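Conserved protein (Methanothermobacter thermautotrophicus, PDB 2WNY) is of unknown function but belongs to a family of predicted RNA-binding proteins and is encoded in the archaeal exosome superoperon, consistent with a role in RNA metabolism. Local coordinates at residues N10-L15 and R56-R61; M16-E21 and N50-L55; E70-V75 and G105-V110; L93-D98 and L118-E123. The protein carries 1 engineered substitution. All coordinates share one frame; numbering follows the deposited sequence.

Three of the four contacts are strand pairs of one antiparallel sheet, and interaction 3 fastens a helix to the segment at its far margin. Interactions 1 and 2 are consecutive parts of the pairing between strands 8-17 and 51-59, joined where L15 O meets L55 N at 2.8 Å. Strand 8-17 also borders strand 115-122, so interaction 1 continues into interaction 4, with S12 O 2.8 Å from K119 N. Interaction 4 in turn meets interaction 3, where E108 O lies 2.8 Å from D98 N and F72 packs on L93. The centres of interactions 2 and 3 are about 24 Å apart. A bound nickel ion lies about 9 Å from the N50 side chain.

Interaction 1. Residues N10-L15 and R56-R61; sequences NISYCL and RGRLDR. Engineered in segment 10-15: C14 (natural residue Arg).
The ring of Y13 lies flat against the glycine opposite it, and this is the tight side of the contact. Its chi1 of 65° sets CG between the backbone N and the carbonyl carbon, which swings the ring across the neighbouring strand until G57 CA sits over its face, 3.8 Å from the centroid, in a CH-pi contact. Glycine suits the place because a CB would run into the Y13 hydroxyl. I11 and L59 share this face, branched and apolar, and are covered by L65 of helix 62-76. Strands 10-15 and 56-59 run antiparallel in mid-sheet, and two hydrogen-bonded pairs join them. L59 N gives an almost straight bond of 2.8 Å to I11 O, and Y13 N reaches G57 O at 2.9 Å; each is returned by a second bond. The other face, with S12, C14, R56 and R58, is looser and more exposed. There R58 CG brushes S12 OG at 3.6 Å, and N10 CG lies over one face of the R58 guanidinium, toward its rim, with the amide and guanidinium planes 38° apart. R56 passes the engineered C14 with SG over one face of its guanidinium, while its NE forms a salt bridge with E42.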
loop_
_atom_site.group_PDB
_atom_site.type_symbol
_atom_site.label_atom_id
_atom_site.label_comp_id
_atom_site.label_asym_id
_atom_site.label_seq_id
_atom_site.Cartn_x
_atom_site.Cartn_y
_atom_site.Cartn_z
ATOM N N ASN A 10 -2.423 -6.186 -8.945
ATOM C CA ASN A 10 -3.420 -5.880 -7.932
ATOM C C ASN A 10 -2.709 -5.276 -6.719
ATOM O O ASN A 10 -1.469 -5.332 -6.625
ATOM C CB ASN A 10 -4.207 -7.148 -7.572
ATOM C CG ASN A 10 -3.349 -8.203 -6.879
ATOM O OD1 ASN A 10 -2.829 -7.966 -5.795
ATOM N ND2 ASN A 10 -3.208 -9.368 -7.501
ATOM N N ILE A 11 -3.482 -4.694 -5.808
ATOM C CA ILE A 11 -2.939 -4.212 -4.533
ATOM C C ILE A 11 -3.831 -4.748 -3.424
ATOM O O ILE A 11 -5.067 -4.567 -3.479
ATOM C CB ILE A 11 -2.970 -2.671 -4.424
ATOM C CG1 ILE A 11 -2.264 -2.026 -5.615
ATOM C CG2 ILE A 11 -2.312 -2.220 -3.105
ATOM C CD1 ILE A 11 -2.148 -0.517 -5.526
ATOM N N SER A 12 -3.223 -5.431 -2.459
ATOM C CA SER A 12 -3.912 -5.793 -1.228
ATOM C C SER A 12 -3.568 -4.688 -0.227
ATOM O O SER A 12 -2.429 -4.195 -0.215
ATOM C CB SER A 12 -3.433 -7.138 -0.690
ATOM O OG SER A 12 -3.852 -8.205 -1.511
ATOM N N TYR A 13 -4.537 -4.293 0.593
ATOM C CA TYR A 13 -4.267 -3.282 1.618
ATOM C C TYR A 13 -4.896 -3.677 2.934
ATOM O O TYR A 13 -5.914 -4.410 2.980
ATOM C CB TYR A 13 -4.697 -1.872 1.171
ATOM C CG TYR A 13 -6.185 -1.732 0.970
ATOM C CD1 TYR A 13 -7.036 -1.482 2.057
ATOM C CD2 TYR A 13 -6.746 -1.857 -0.292
ATOM C CE1 TYR A 13 -8.404 -1.373 1.885
ATOM C CE2 TYR A 13 -8.100 -1.750 -0.469
ATOM C CZ TYR A 13 -8.926 -1.495 0.621
ATOM O OH TYR A 13 -10.272 -1.384 0.436
ATOM N N CYS A 14 -4.251 -3.225 4.005
ATOM C CA CYS A 14 -4.686 -3.487 5.345
ATOM C C CYS A 14 -4.413 -2.240 6.203
ATOM O O CYS A 14 -3.338 -1.654 6.104
ATOM C CB CYS A 14 -3.882 -4.691 5.871
ATOM S SG CYS A 14 -4.404 -5.223 7.424
ATOM N N LEU A 15 -5.365 -1.834 7.042
ATOM C CA LEU A 15 -5.074 -0.809 8.092
ATOM C C LEU A 15 -6.029 -0.991 9.242
ATOM O O LEU A 15 -7.013 -1.742 9.128
ATOM C CB LEU A 15 -5.016 0.638 7.572
ATOM C CG LEU A 15 -6.266 1.401 7.129
ATOM C CD1 LEU A 15 -5.909 2.868 6.982
ATOM C CD2 LEU A 15 -6.847 0.829 5.839
ATOM N N ARG A 56 -9.608 -4.089 5.289
ATOM C CA ARG A 56 -8.862 -4.828 4.280
ATOM C C ARG A 56 -9.528 -4.760 2.903
ATOM O O ARG A 56 -10.746 -4.639 2.787
ATOM C CB ARG A 56 -8.818 -6.303 4.665
ATOM C CG ARG A 56 -7.734 -6.722 5.585
ATOM C CD ARG A 56 -7.776 -8.256 5.724
ATOM N NE ARG A 56 -7.489 -8.703 7.089
ATOM C CZ ARG A 56 -6.305 -9.131 7.527
ATOM N NH1 ARG A 56 -5.258 -9.184 6.709
ATOM N NH2 ARG A 56 -6.172 -9.503 8.793
ATOM N N GLY A 57 -8.726 -4.896 1.856
ATOM C CA GLY A 57 -9.263 -4.998 0.510
ATOM C C GLY A 57 -8.210 -5.565 -0.408
ATOM O O GLY A 57 -7.008 -5.576 -0.085
ATOM N N ARG A 58 -8.685 -6.094 -1.523
ATOM C CA ARG A 58 -7.842 -6.447 -2.654
ATOM C C ARG A 58 -8.457 -5.733 -3.841
ATOM O O ARG A 58 -9.642 -5.931 -4.193
ATOM C CB ARG A 58 -7.756 -7.959 -2.851
ATOM C CG ARG A 58 -6.613 -8.391 -3.775
ATOM C CD ARG A 58 -6.727 -9.868 -4.075
ATOM N NE ARG A 58 -6.254 -10.233 -5.415
ATOM C CZ ARG A 58 -6.788 -9.813 -6.567
ATOM N NH1 ARG A 58 -7.812 -8.961 -6.585
ATOM N NH2 ARG A 58 -6.277 -10.235 -7.720
ATOM N N LEU A 59 -7.655 -4.842 -4.409
ATOM C CA LEU A 59 -8.090 -3.970 -5.464
ATOM C C LEU A 59 -7.438 -4.432 -6.769
ATOM O O LEU A 59 -6.221 -4.615 -6.815
ATOM C CB LEU A 59 -7.617 -2.559 -5.123
ATOM C CG LEU A 59 -7.767 -1.515 -6.221
ATOM C CD1 LEU A 59 -9.164 -0.920 -6.161
ATOM C CD2 LEU A 59 -6.694 -0.438 -6.065
ATOM N N ASP A 60 -8.239 -4.649 -7.815
ATOM C CA ASP A 60 -7.690 -4.920 -9.128
ATOM C C ASP A 60 -8.368 -4.094 -10.240
ATOM O O ASP A 60 -8.102 -4.318 -11.418
ATOM C CB ASP A 60 -7.707 -6.433 -9.430
ATOM C CG ASP A 60 -9.099 -6.956 -9.805
ATOM O OD1 ASP A 60 -10.116 -6.318 -9.446
ATOM O OD2 ASP A 60 -9.169 -8.025 -10.444
ATOM N N ARG A 61 -9.222 -3.133 -9.862
ATOM C CA ARG A 61 -9.876 -2.247 -10.849
ATOM C C ARG A 61 -8.811 -1.448 -11.585
ATOM O O ARG A 61 -8.008 -0.770 -10.950
ATOM C CB ARG A 61 -10.852 -1.255 -10.186
ATOM C CG ARG A 61 -12.089 -1.881 -9.570
ATOM C CD ARG A 61 -13.088 -0.823 -9.062
ATOM N NE ARG A 61 -12.555 0.108 -8.058
ATOM C CZ ARG A 61 -12.419 -0.150 -6.757
ATOM N NH1 ARG A 61 -12.735 -1.339 -6.242
ATOM N NH2 ARG A 61 -11.943 0.792 -5.953
#

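Interaction 2. Residues M16-E21 and N50-L55; sequences MVYGTE and NPITVL
The Y18 ring has I52 CG2 over one face, 3.4 Å from the centroid and only 18° off the ring normal, a close CH-pi contact. N50 CB comes in at the ring's edge, and E21 OE1 also lies at the edge, in the ring plane. With CG beside its backbone N (chi1 -73°), Y18 runs alongside I52, pointing the same way. Its hydroxyl binds the backbone N of Y47. I52 uses its two branches separately: CG2 goes to the tyrosine, while chi1 of 57° turns CG1 so that CD1 meets M16 SD at 3.7 Å. The flexible M16 chain, bent at chi2 and chi3, then carries CE on to V54 CG2. V17 points to the other face, where its CG2 touches L55 CD1 at 3.6 Å beneath V26 of helix 23-30, a place suited to compact branched side chains. V17 and T53 form a hydrogen-bonded antiparallel pair, V17 N to T53 O at 2.8 Å and T53 N to V17 O at 3.1 Å. Beyond them the chains part: a water accepts from G19 N and donates to P51 O. E21 OE1 takes the Y18 N-H on its anti lone pair at 2.7 Å, while E21 OE2 forms a salt bridge with K99. The backbone bond from E21 N to Y18 O closes a type I beta turn that leads strand 8-17 out of the antiparallel sheet.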
loop_
_atom_site.group_PDB
_atom_site.type_symbol
_atom_site.label_atom_id
_atom_site.label_comp_id
_atom_site.label_asym_id
_atom_site.label_seq_id
_atom_site.Cartn_x
_atom_site.Cartn_y
_atom_site.Cartn_z
ATOM N N MET A 16 -5.693 -0.381 10.375
ATOM C CA MET A 16 -6.368 -0.694 11.612
ATOM C C MET A 16 -7.069 0.516 12.161
ATOM O O MET A 16 -6.638 1.658 11.944
ATOM C CB MET A 16 -5.368 -1.246 12.636
ATOM C CG MET A 16 -4.071 -1.656 11.977
ATOM S SD MET A 16 -3.386 -3.172 12.587
ATOM C CE MET A 16 -3.983 -4.259 11.303
ATOM N N VAL A 17 -8.164 0.253 12.862
ATOM C CA VAL A 17 -8.884 1.311 13.561
ATOM C C VAL A 17 -8.887 0.935 15.036
ATOM O O VAL A 17 -9.532 -0.054 15.430
ATOM C CB VAL A 17 -10.338 1.451 13.090
ATOM C CG1 VAL A 17 -11.010 2.650 13.778
ATOM C CG2 VAL A 17 -10.421 1.598 11.558
ATOM N N TYR A 18 -8.192 1.737 15.834
ATOM C CA TYR A 18 -8.152 1.529 17.275
ATOM C C TYR A 18 -9.377 2.188 17.932
ATOM O O TYR A 18 -10.140 2.923 17.286
ATOM C CB TYR A 18 -6.815 2.003 17.857
ATOM C CG TYR A 18 -5.693 1.054 17.489
ATOM C CD1 TYR A 18 -5.329 0.010 18.340
ATOM C CD2 TYR A 18 -5.036 1.163 16.261
ATOM C CE1 TYR A 18 -4.336 -0.892 17.991
ATOM C CE2 TYR A 18 -4.041 0.258 15.896
ATOM C CZ TYR A 18 -3.701 -0.761 16.755
ATOM O OH TYR A 18 -2.738 -1.653 16.398
ATOM N N GLY A 19 -9.569 1.891 19.207
ATOM C CA GLY A 19 -10.780 2.318 19.917
ATOM C C GLY A 19 -10.962 3.827 19.925
ATOM O O GLY A 19 -12.074 4.296 19.791
ATOM N N THR A 20 -9.884 4.600 20.077
ATOM C CA THR A 20 -10.025 6.056 20.099
ATOM C C THR A 20 -10.119 6.674 18.708
ATOM O O THR A 20 -10.347 7.868 18.589
ATOM C CB THR A 20 -8.850 6.744 20.791
ATOM O OG1 THR A 20 -7.635 6.440 20.075
ATOM C CG2 THR A 20 -8.777 6.287 22.254
ATOM N N GLU A 21 -9.918 5.875 17.666
ATOM C CA GLU A 21 -9.939 6.428 16.306
ATOM C C GLU A 21 -11.311 6.598 15.694
ATOM O O GLU A 21 -12.250 5.849 16.000
ATOM C CB GLU A 21 -9.052 5.620 15.387
ATOM C CG GLU A 21 -7.564 5.752 15.741
ATOM C CD GLU A 21 -6.729 5.020 14.743
ATOM O OE1 GLU A 21 -6.793 3.761 14.726
ATOM O OE2 GLU A 21 -6.039 5.698 13.948
ATOM N N ASN A 50 -4.957 -4.689 21.795
ATOM C CA ASN A 50 -6.083 -3.769 21.718
ATOM C C ASN A 50 -7.050 -4.138 20.598
ATOM O O ASN A 50 -6.617 -4.538 19.511
ATOM C CB ASN A 50 -5.582 -2.333 21.631
ATOM C CG ASN A 50 -4.935 -1.889 22.944
ATOM O OD1 ASN A 50 -3.748 -1.540 23.006
ATOM N ND2 ASN A 50 -5.705 -1.956 24.006
ATOM N N PRO A 51 -8.364 -4.082 20.886
ATOM C CA PRO A 51 -9.320 -4.509 19.871
ATOM C C PRO A 51 -9.319 -3.488 18.759
ATOM O O PRO A 51 -9.257 -2.280 19.014
ATOM C CB PRO A 51 -10.666 -4.536 20.605
ATOM C CG PRO A 51 -10.468 -3.718 21.850
ATOM C CD PRO A 51 -9.008 -3.600 22.122
ATOM N N ILE A 52 -9.325 -3.980 17.532
ATOM C CA ILE A 52 -9.314 -3.109 16.362
ATOM C C ILE A 52 -10.356 -3.590 15.372
ATOM O O ILE A 52 -10.814 -4.748 15.426
ATOM C CB ILE A 52 -7.950 -3.105 15.649
ATOM C CG1 ILE A 52 -7.543 -4.536 15.238
ATOM C CG2 ILE A 52 -6.878 -2.456 16.545
ATOM C CD1 ILE A 52 -6.261 -4.622 14.379
ATOM N N THR A 53 -10.754 -2.687 14.489
ATOM C CA THR A 53 -11.355 -3.093 13.249
ATOM C C THR A 53 -10.212 -3.108 12.260
ATOM O O THR A 53 -9.458 -2.146 12.166
ATOM C CB THR A 53 -12.424 -2.106 12.762
ATOM O OG1 THR A 53 -13.477 -2.071 13.714
ATOM C CG2 THR A 53 -13.012 -2.584 11.436
ATOM N N VAL A 54 -10.071 -4.213 11.542
ATOM C CA VAL A 54 -9.145 -4.239 10.405
ATOM C C VAL A 54 -9.935 -3.868 9.162
ATOM O O VAL A 54 -10.999 -4.440 8.910
ATOM C CB VAL A 54 -8.497 -5.644 10.228
ATOM C CG1 VAL A 54 -7.814 -5.766 8.872
ATOM C CG2 VAL A 54 -7.500 -5.881 11.329
ATOM N N LEU A 55 -9.422 -2.897 8.413
ATOM C CA LEU A 55 -9.974 -2.548 7.107
ATOM C C LEU A 55 -9.071 -3.149 6.052
ATOM O O LEU A 55 -7.905 -2.774 5.956
ATOM C CB LEU A 55 -10.029 -1.019 6.940
ATOM C CG LEU A 55 -10.854 -0.317 8.031
ATOM C CD1 LEU A 55 -10.587 1.213 7.994
ATOM C CD2 LEU A 55 -12.358 -0.617 7.893
HETATM O O HOH W 1 -8.221 -0.242 20.495
#

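Interaction 3. Residues E70-V75 and G105-V110; sequences EKFTEV and GVWEPV
W107 projects its indole at helix 62-76, and three residues of the helix receive it. K71 and W107 reach toward each other. The lysine leaves the helix with CG anti to the backbone N (chi1 171°) and bends at chi2, so its aliphatic part lies over one indole face: CG stands 3.7 Å from the centroid of the six-membered ring, 25° off its normal, a CH-pi contact. The ammonium is farther off, NZ 5.1 Å from the centroid of the five-membered ring, so any cation-pi attraction is weak. A long side chain suits this position because its methylenes cover the ring while the charge can stay near the surface.

V75, one turn on, crosses the tryptophan at about a right angle and sets CG2 over the same face as K71, 3.8 Å from W107 CE3. Between the two, the far end of the six-membered ring meets the helix backbone, W107 CZ3 lying 3.7 Å from F72 CA. F72 itself turns its ring into the core on L93. The buried indole N-H of W107 is satisfied by N32 O, and F68 meets the ring as well. G105, with its positive phi, is the C-prime residue of a Schellman motif ending helix 99-103. The contact thus joins a helix on one face of the sheet to the connection leading into edge strand 109-110, as helix-on-sheet packing in an antiparallel alpha+beta fold.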
loop_
_atom_site.group_PDB
_atom_site.type_symbol
_atom_site.label_atom_id
_atom_site.label_comp_id
_atom_site.label_asym_id
_atom_site.label_seq_id
_atom_site.Cartn_x
_atom_site.Cartn_y
_atom_site.Cartn_z
ATOM N N GLU A 70 0.294 6.274 -10.991
ATOM C CA GLU A 70 0.580 7.680 -11.281
ATOM C C GLU A 70 1.136 8.383 -10.026
ATOM O O GLU A 70 2.173 9.032 -10.078
ATOM C CB GLU A 70 -0.697 8.391 -11.711
ATOM C CG GLU A 70 -1.059 8.277 -13.165
ATOM C CD GLU A 70 -1.917 9.459 -13.601
ATOM O OE1 GLU A 70 -2.863 9.819 -12.857
ATOM O OE2 GLU A 70 -1.636 10.037 -14.674
ATOM N N LYS A 71 0.447 8.236 -8.896
ATOM C CA LYS A 71 0.872 8.885 -7.657
ATOM C C LYS A 71 2.131 8.211 -7.091
ATOM O O LYS A 71 3.065 8.884 -6.634
ATOM C CB LYS A 71 -0.267 8.852 -6.635
ATOM C CG LYS A 71 0.100 9.304 -5.223
ATOM C CD LYS A 71 0.287 10.802 -5.124
ATOM C CE LYS A 71 0.271 11.246 -3.668
ATOM N NZ LYS A 71 -0.055 12.690 -3.590
ATOM N N PHE A 72 2.155 6.883 -7.144
ATOM C CA PHE A 72 3.322 6.114 -6.704
ATOM C C PHE A 72 4.581 6.577 -7.440
ATOM O O PHE A 72 5.643 6.792 -6.824
ATOM C CB PHE A 72 3.055 4.613 -6.917
ATOM C CG PHE A 72 4.240 3.720 -6.635
ATOM C CD1 PHE A 72 4.394 3.117 -5.395
ATOM C CD2 PHE A 72 5.178 3.452 -7.629
ATOM C CE1 PHE A 72 5.484 2.275 -5.133
ATOM C CE2 PHE A 72 6.270 2.617 -7.375
ATOM C CZ PHE A 72 6.414 2.025 -6.130
ATOM N N THR A 73 4.456 6.746 -8.758
ATOM C CA THR A 73 5.570 7.249 -9.591
ATOM C C THR A 73 6.040 8.657 -9.193
ATOM O O THR A 73 7.248 8.906 -9.134
ATOM C CB THR A 73 5.234 7.185 -11.108
ATOM O OG1 THR A 73 4.860 5.847 -11.447
ATOM C CG2 THR A 73 6.431 7.589 -11.968
ATOM N N GLU A 74 5.107 9.574 -8.931
ATOM C CA GLU A 74 5.482 10.941 -8.518
ATOM C C GLU A 74 6.218 10.895 -7.173
ATOM O O GLU A 74 7.264 11.522 -6.995
ATOM C CB GLU A 74 4.255 11.851 -8.377
ATOM C CG GLU A 74 3.385 11.973 -9.612
ATOM C CD GLU A 74 1.996 12.534 -9.310
ATOM O OE1 GLU A 74 1.634 12.694 -8.117
ATOM O OE2 GLU A 74 1.260 12.815 -10.281
ATOM N N VAL A 75 5.664 10.130 -6.241
ATOM C CA VAL A 75 6.217 10.017 -4.891
ATOM C C VAL A 75 7.635 9.417 -4.920
ATOM O O VAL A 75 8.552 9.974 -4.329
ATOM C CB VAL A 75 5.268 9.196 -3.958
ATOM C CG1 VAL A 75 5.925 8.877 -2.612
ATOM C CG2 VAL A 75 3.948 9.951 -3.738
ATOM N N GLY A 105 -2.575 13.713 3.479
ATOM C CA GLY A 105 -2.334 13.630 2.031
ATOM C C GLY A 105 -0.872 13.429 1.671
ATOM O O GLY A 105 -0.444 13.753 0.564
ATOM N N VAL A 106 -0.094 12.907 2.617
ATOM C CA VAL A 106 1.330 12.702 2.386
ATOM C C VAL A 106 1.616 11.205 2.448
ATOM O O VAL A 106 1.070 10.489 3.310
ATOM C CB VAL A 106 2.198 13.457 3.407
ATOM C CG1 VAL A 106 3.683 13.224 3.133
ATOM C CG2 VAL A 106 1.875 14.962 3.394
ATOM N N TRP A 107 2.451 10.735 1.526
ATOM C CA TRP A 107 2.869 9.341 1.531
ATOM C C TRP A 107 4.221 9.259 2.203
ATOM O O TRP A 107 5.235 9.705 1.654
ATOM C CB TRP A 107 2.968 8.802 0.110
ATOM C CG TRP A 107 1.673 8.496 -0.563
ATOM C CD1 TRP A 107 0.437 9.052 -0.313
ATOM C CD2 TRP A 107 1.492 7.583 -1.655
ATOM N NE1 TRP A 107 -0.505 8.522 -1.187
ATOM C CE2 TRP A 107 0.119 7.623 -2.017
ATOM C CE3 TRP A 107 2.359 6.732 -2.365
ATOM C CZ2 TRP A 107 -0.413 6.808 -3.027
ATOM C CZ3 TRP A 107 1.829 5.931 -3.378
ATOM C CH2 TRP A 107 0.467 5.995 -3.713
ATOM N N GLU A 108 4.243 8.690 3.401
ATOM C CA GLU A 108 5.490 8.582 4.149
ATOM C C GLU A 108 5.757 7.103 4.415
ATOM O O GLU A 108 5.053 6.483 5.206
ATOM C CB GLU A 108 5.396 9.388 5.451
ATOM C CG GLU A 108 6.679 9.416 6.328
ATOM C CD GLU A 108 7.854 10.113 5.651
ATOM O OE1 GLU A 108 7.704 11.289 5.260
ATOM O OE2 GLU A 108 8.926 9.482 5.523
ATOM N N PRO A 109 6.788 6.539 3.758
ATOM C CA PRO A 109 7.122 5.137 3.998
ATOM C C PRO A 109 7.613 4.954 5.431
ATOM O O PRO A 109 8.357 5.786 5.958
ATOM C CB PRO A 109 8.247 4.856 2.991
ATOM C CG PRO A 109 8.835 6.207 2.670
ATOM C CD PRO A 109 7.738 7.212 2.850
ATOM N N VAL A 110 7.153 3.891 6.074
ATOM C CA VAL A 110 7.618 3.553 7.413
ATOM C C VAL A 110 7.961 2.071 7.466
ATOM O O VAL A 110 7.588 1.306 6.566
ATOM C CB VAL A 110 6.574 3.901 8.508
ATOM C CG1 VAL A 110 6.404 5.422 8.656
ATOM C CG2 VAL A 110 5.244 3.220 8.221
#

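Interaction 4. Residues L93-D98 and L118-E123; sequences LFLRLD and LKIKVE
Strands 92-98 and 115-122 are antiparallel neighbours in the sheet, and the segments meet through two hydrogen-bonded pairs flanking one non-hydrogen-bonded pair. L93 N gives to I120 O at 2.8 Å, nearly straight at 170°; the return bond from I120 N reaches L93 O from above the carbonyl plane. L95 and L118 repeat the exchange, L118 N to L95 O at 2.7 Å. Between them F94 and K119 face each other.

L93, L95, L118 and I120 lie on the buried face, L93 and I120 side by side, with L93 CD2 4.1 Å from I120 CD1. L118 sends CD1 obliquely to L97 CD1 at 4.0 Å. Aliphatic side chains suit this face because F68 and F72 of helix 62-76 pack on it. Across the sheet, the exposed F94 ring lies alongside K119, F94 CE1 3.5 Å from K119 CG; the methylenes serve the aromatic while bends at chi3 and chi4 lead the ammonium away. A greasy face under helix 62-76 and a more exposed one carrying F94 and K119 are characteristic of an antiparallel sheet in an alpha+beta fold.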
loop_
_atom_site.group_PDB
_atom_site.type_symbol
_atom_site.label_atom_id
_atom_site.label_comp_id
_atom_site.label_asym_id
_atom_site.label_seq_id
_atom_site.Cartn_x
_atom_site.Cartn_y
_atom_site.Cartn_z
ATOM N N LEU A 93 5.753 -6.171 -3.811
ATOM C CA LEU A 93 6.376 -5.044 -3.134
ATOM C C LEU A 93 5.534 -4.726 -1.912
ATOM O O LEU A 93 4.344 -4.392 -2.040
ATOM C CB LEU A 93 6.443 -3.813 -4.051
ATOM C CG LEU A 93 6.765 -2.446 -3.419
ATOM C CD1 LEU A 93 8.133 -2.444 -2.709
ATOM C CD2 LEU A 93 6.725 -1.342 -4.466
ATOM N N PHE A 94 6.150 -4.814 -0.734
ATOM C CA PHE A 94 5.449 -4.491 0.510
ATOM C C PHE A 94 5.820 -3.101 0.964
ATOM O O PHE A 94 6.995 -2.813 1.253
ATOM C CB PHE A 94 5.804 -5.477 1.603
ATOM C CG PHE A 94 5.232 -6.837 1.398
ATOM C CD1 PHE A 94 4.040 -7.203 2.017
ATOM C CD2 PHE A 94 5.887 -7.768 0.598
ATOM C CE1 PHE A 94 3.508 -8.484 1.838
ATOM C CE2 PHE A 94 5.362 -9.054 0.420
ATOM C CZ PHE A 94 4.180 -9.411 1.042
ATOM N N LEU A 95 4.811 -2.245 1.030
ATOM C CA LEU A 95 5.011 -0.839 1.330
ATOM C C LEU A 95 4.064 -0.423 2.441
ATOM O O LEU A 95 2.844 -0.601 2.334
ATOM C CB LEU A 95 4.759 -0.005 0.070
ATOM C CG LEU A 95 4.902 1.505 0.221
ATOM C CD1 LEU A 95 6.323 1.882 0.682
ATOM C CD2 LEU A 95 4.535 2.182 -1.095
ATOM N N ARG A 96 4.644 0.117 3.507
ATOM C CA ARG A 96 3.877 0.648 4.628
ATOM C C ARG A 96 3.990 2.162 4.637
ATOM O O ARG A 96 5.095 2.713 4.559
ATOM C CB ARG A 96 4.426 0.121 5.945
ATOM C CG ARG A 96 4.541 -1.366 6.045
ATOM C CD ARG A 96 4.971 -1.783 7.430
ATOM N NE ARG A 96 5.193 -3.224 7.478
ATOM C CZ ARG A 96 5.337 -3.932 8.593
ATOM N NH1 ARG A 96 5.293 -3.337 9.776
ATOM N NH2 ARG A 96 5.530 -5.242 8.522
ATOM N N LEU A 97 2.852 2.828 4.781
ATOM C CA LEU A 97 2.819 4.288 4.785
ATOM C C LEU A 97 2.210 4.771 6.091
ATOM O O LEU A 97 1.257 4.149 6.618
ATOM C CB LEU A 97 2.014 4.806 3.586
ATOM C CG LEU A 97 2.511 4.486 2.157
ATOM C CD1 LEU A 97 1.420 4.762 1.112
ATOM C CD2 LEU A 97 3.789 5.248 1.800
ATOM N N ASP A 98 2.776 5.856 6.616
ATOM C CA ASP A 98 2.304 6.446 7.860
ATOM C C ASP A 98 0.836 6.841 7.736
ATOM O O ASP A 98 0.446 7.530 6.800
ATOM C CB ASP A 98 3.144 7.663 8.266
ATOM C CG ASP A 98 2.812 8.146 9.667
ATOM O OD1 ASP A 98 3.504 7.736 10.605
ATOM O OD2 ASP A 98 1.817 8.874 9.842
ATOM N N LEU A 118 0.454 -1.909 2.317
ATOM C CA LEU A 118 0.148 -2.326 0.946
ATOM C C LEU A 118 0.989 -3.531 0.530
ATOM O O LEU A 118 2.217 -3.575 0.755
ATOM C CB LEU A 118 0.368 -1.174 -0.022
ATOM C CG LEU A 118 -0.207 0.180 0.409
ATOM C CD1 LEU A 118 0.317 1.270 -0.504
ATOM C CD2 LEU A 118 -1.716 0.161 0.407
ATOM N N LYS A 119 0.320 -4.534 -0.018
ATOM C CA LYS A 119 1.013 -5.640 -0.668
ATOM C C LYS A 119 0.737 -5.463 -2.155
ATOM O O LYS A 119 -0.375 -5.723 -2.639
ATOM C CB LYS A 119 0.512 -6.989 -0.156
ATOM C CG LYS A 119 1.181 -8.194 -0.821
ATOM C CD LYS A 119 0.708 -9.520 -0.235
ATOM C CE LYS A 119 -0.523 -10.078 -0.959
ATOM N NZ LYS A 119 -0.274 -10.354 -2.410
ATOM N N ILE A 120 1.737 -4.977 -2.869
ATOM C CA ILE A 120 1.578 -4.647 -4.281
ATOM C C ILE A 120 2.128 -5.772 -5.187
ATOM O O ILE A 120 3.346 -6.011 -5.235
ATOM C CB ILE A 120 2.273 -3.307 -4.628
ATOM C CG1 ILE A 120 1.769 -2.163 -3.740
ATOM C CG2 ILE A 120 2.033 -2.950 -6.135
ATOM C CD1 ILE A 120 2.681 -0.899 -3.764
ATOM N N LYS A 121 1.229 -6.453 -5.908
ATOM C CA LYS A 121 1.641 -7.493 -6.861
ATOM C C LYS A 121 2.169 -6.865 -8.159
ATOM O O LYS A 121 1.408 -6.465 -9.045
ATOM C CB LYS A 121 0.519 -8.506 -7.141
ATOM C CG LYS A 121 1.011 -9.789 -7.871
ATOM C CD LYS A 121 -0.107 -10.801 -8.007
ATOM C CE LYS A 121 0.320 -11.983 -8.861
ATOM N NZ LYS A 121 -0.823 -12.906 -9.059
ATOM N N VAL A 122 3.490 -6.807 -8.258
ATOM C CA VAL A 122 4.165 -6.189 -9.374
ATOM C C VAL A 122 4.136 -7.117 -10.583
ATOM O O VAL A 122 4.402 -8.318 -10.465
ATOM C CB VAL A 122 5.614 -5.806 -8.997
ATOM C CG1 VAL A 122 6.400 -5.259 -10.206
ATOM C CG2 VAL A 122 5.600 -4.800 -7.834
ATOM N N GLU A 123 3.771 -6.558 -11.735
ATOM C CA GLU A 123 3.876 -7.283 -13.004
ATOM C C GLU A 123 5.322 -7.697 -13.191
ATOM O O GLU A 123 6.221 -6.842 -13.282
ATOM C CB GLU A 123 3.417 -6.414 -14.173
ATOM C CG GLU A 123 3.327 -7.149 -15.499
ATOM C CD GLU A 123 3.002 -6.209 -16.656
ATOM O OE1 GLU A 123 3.360 -5.007 -16.601
ATOM O OE2 GLU A 123 2.385 -6.676 -17.631
#